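Local coordinates for thioredoxin family protein (PDB 1Z6N), which is of unknown function but has a thioredoxin-like fold with a CxxC-type motif, consistent with a role in thiol-disulfide chemistry, at residues D68-N72 against F127-P131. Residues are numbered along the deposited sequence; the frame is centred on the assembly and turned at random.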
loop_
_atom_site.group_PDB
_atom_site.type_symbol
_atom_site.label_atom_id
_atom_site.label_comp_id
_atom_site.label_asym_id
_atom_site.label_seq_id
_atom_site.Cartn_x
_atom_site.Cartn_y
_atom_site.Cartn_z
ATOM N N ASP A 68 -1.879 3.992 9.814
ATOM C CA ASP A 68 -2.176 4.113 8.388
ATOM C C ASP A 68 -1.466 3.007 7.598
ATOM O O ASP A 68 -1.996 2.522 6.604
ATOM C CB ASP A 68 -1.777 5.486 7.852
ATOM C CG ASP A 68 -2.514 6.594 8.542
ATOM O OD1 ASP A 68 -3.754 6.620 8.414
ATOM O OD2 ASP A 68 -1.872 7.413 9.235
ATOM N N CYS A 69 -0.264 2.621 8.029
ATOM C CA CYS A 69 0.423 1.474 7.418
ATOM C C CYS A 69 -0.276 0.162 7.748
ATOM O O CYS A 69 -0.453 -0.685 6.869
ATOM C CB CYS A 69 1.877 1.397 7.872
ATOM S SG CYS A 69 2.868 2.774 7.237
ATOM N N GLN A 70 -0.665 -0.024 9.006
ATOM C CA GLN A 70 -1.361 -1.261 9.381
ATOM C C GLN A 70 -2.607 -1.485 8.521
ATOM O O GLN A 70 -2.848 -2.587 8.018
ATOM C CB GLN A 70 -1.742 -1.250 10.863
ATOM C CG GLN A 70 -0.546 -1.168 11.799
ATOM C CD GLN A 70 -0.931 -0.691 13.176
ATOM O OE1 GLN A 70 -2.124 -0.488 13.473
ATOM N NE2 GLN A 70 0.067 -0.504 14.035
ATOM N N ILE A 71 -3.386 -0.420 8.357
ATOM C CA ILE A 71 -4.640 -0.457 7.594
ATOM C C ILE A 71 -4.372 -0.683 6.120
ATOM O O ILE A 71 -4.813 -1.667 5.543
ATOM C CB ILE A 71 -5.428 0.842 7.791
ATOM C CG1 ILE A 71 -5.892 0.951 9.253
ATOM C CG2 ILE A 71 -6.635 0.903 6.843
ATOM C CD1 ILE A 71 -6.306 2.359 9.690
ATOM N N ASN A 72 -3.661 0.249 5.479
ATOM C CA ASN A 72 -3.621 0.191 4.031
ATOM C C ASN A 72 -2.717 -0.894 3.498
ATOM O O ASN A 72 -2.962 -1.424 2.418
ATOM C CB ASN A 72 -3.267 1.552 3.454
ATOM C CG ASN A 72 -4.283 2.598 3.827
ATOM O OD1 ASN A 72 -5.450 2.506 3.446
ATOM N ND2 ASN A 72 -3.853 3.581 4.617
ATOM N N PHE A 127 0.273 6.311 -4.078
ATOM C CA PHE A 127 -0.750 6.325 -3.025
ATOM C C PHE A 127 -0.054 6.908 -1.792
ATOM O O PHE A 127 1.053 6.482 -1.453
ATOM C CB PHE A 127 -1.258 4.905 -2.780
ATOM C CG PHE A 127 -2.190 4.758 -1.597
ATOM C CD1 PHE A 127 -3.573 4.627 -1.783
ATOM C CD2 PHE A 127 -1.685 4.721 -0.296
ATOM C CE1 PHE A 127 -4.425 4.464 -0.683
ATOM C CE2 PHE A 127 -2.527 4.547 0.804
ATOM C CZ PHE A 127 -3.901 4.426 0.613
ATOM N N VAL A 128 -0.667 7.888 -1.133
ATOM C CA VAL A 128 0.019 8.578 -0.043
ATOM C C VAL A 128 -0.859 8.634 1.203
ATOM O O VAL A 128 -1.882 9.349 1.221
ATOM C CB VAL A 128 0.456 10.028 -0.418
ATOM C CG1 VAL A 128 1.297 10.622 0.711
ATOM C CG2 VAL A 128 1.219 10.066 -1.749
ATOM N N GLU A 129 -0.449 7.864 2.216
ATOM C CA GLU A 129 -1.044 7.863 3.553
ATOM C C GLU A 129 -2.432 7.219 3.690
ATOM O O GLU A 129 -2.593 6.270 4.466
ATOM C CB GLU A 129 -1.028 9.266 4.181
ATOM C CG GLU A 129 -1.143 9.247 5.704
ATOM C CD GLU A 129 -0.897 10.603 6.353
ATOM O OE1 GLU A 129 -1.381 11.616 5.820
ATOM O OE2 GLU A 129 -0.221 10.651 7.399
ATOM N N ARG A 130 -3.419 7.745 2.958
ATOM C CA ARG A 130 -4.800 7.302 3.089
ATOM C C ARG A 130 -5.474 7.301 1.723
ATOM O O ARG A 130 -5.053 8.059 0.848
ATOM C CB ARG A 130 -5.563 8.234 4.036
ATOM C CG ARG A 130 -5.054 8.122 5.438
ATOM C CD ARG A 130 -5.682 9.140 6.364
ATOM N NE ARG A 130 -4.937 9.109 7.614
ATOM C CZ ARG A 130 -4.593 10.166 8.341
ATOM N NH1 ARG A 130 -4.949 11.397 7.972
ATOM N NH2 ARG A 130 -3.882 9.985 9.449
ATOM N N PRO A 131 -6.509 6.450 1.536
ATOM C CA PRO A 131 -7.232 6.467 0.258
ATOM C C PRO A 131 -7.897 7.807 -0.027
ATOM O O PRO A 131 -8.240 8.550 0.895
ATOM C CB PRO A 131 -8.280 5.350 0.400
ATOM C CG PRO A 131 -7.794 4.496 1.548
ATOM C CD PRO A 131 -7.018 5.409 2.455
HETATM O O HOH W 1 0.669 8.585 8.863
#
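Start with the charges: Arg130 reaches back to the first turn of the helix with its guanidinium edge and makes a salt bridge to Asp68. Arg130 NE donates to Asp68 OD1 at 2.9 Å, almost linearly, while Arg130 NH2 meets Asp68 OD2 over a longer 3.3 Å. Asp68 OD1 also hydrogen-bonds to the hydroxyl of Tyr145, on helix 139-146. Glu129 brings a second acid close, its OE2 4.1 Å from Asp68 OD2, and water 1 bridges the two carboxylates, 2.8 Å from Asp68 OD2 and 2.7 Å from Glu129 OE2.

This is the start of helix 67-82 in a thioredoxin-like fold, where Cys69 fits the second cysteine of a CxxC motif. Cys69 points away from 127-131, and it touches Pro112, which precedes strand 113-117 and probably matches the family's cis-proline position. On the other side of the contact, the chain leaves edge strand 123-128 through a classic gamma turn: Glu129, with phi/psi of 72/-60°, lets Arg130 N bond to Val128 O at 2.8 Å. Pro131 then occupies the N-cap position, right before helix 132-137.

Asn72, one turn on from Asp68, points toward 127-131 and packs against the turn. Its ND2 lies 3.0 Å from Glu129 O, but the angle is too poor for a hydrogen bond; it bonds to Tyr145 OH instead, and weakly to Asp68 O (2.9 Å).

The remaining contacts are van der Waals. Asn72 CG rests 3.7 Å from Phe127 CZ, Asn72 OD1 is 3.4 Å from Pro131 CD, and Asp68 CB sits 3.6 Å from Glu129 O.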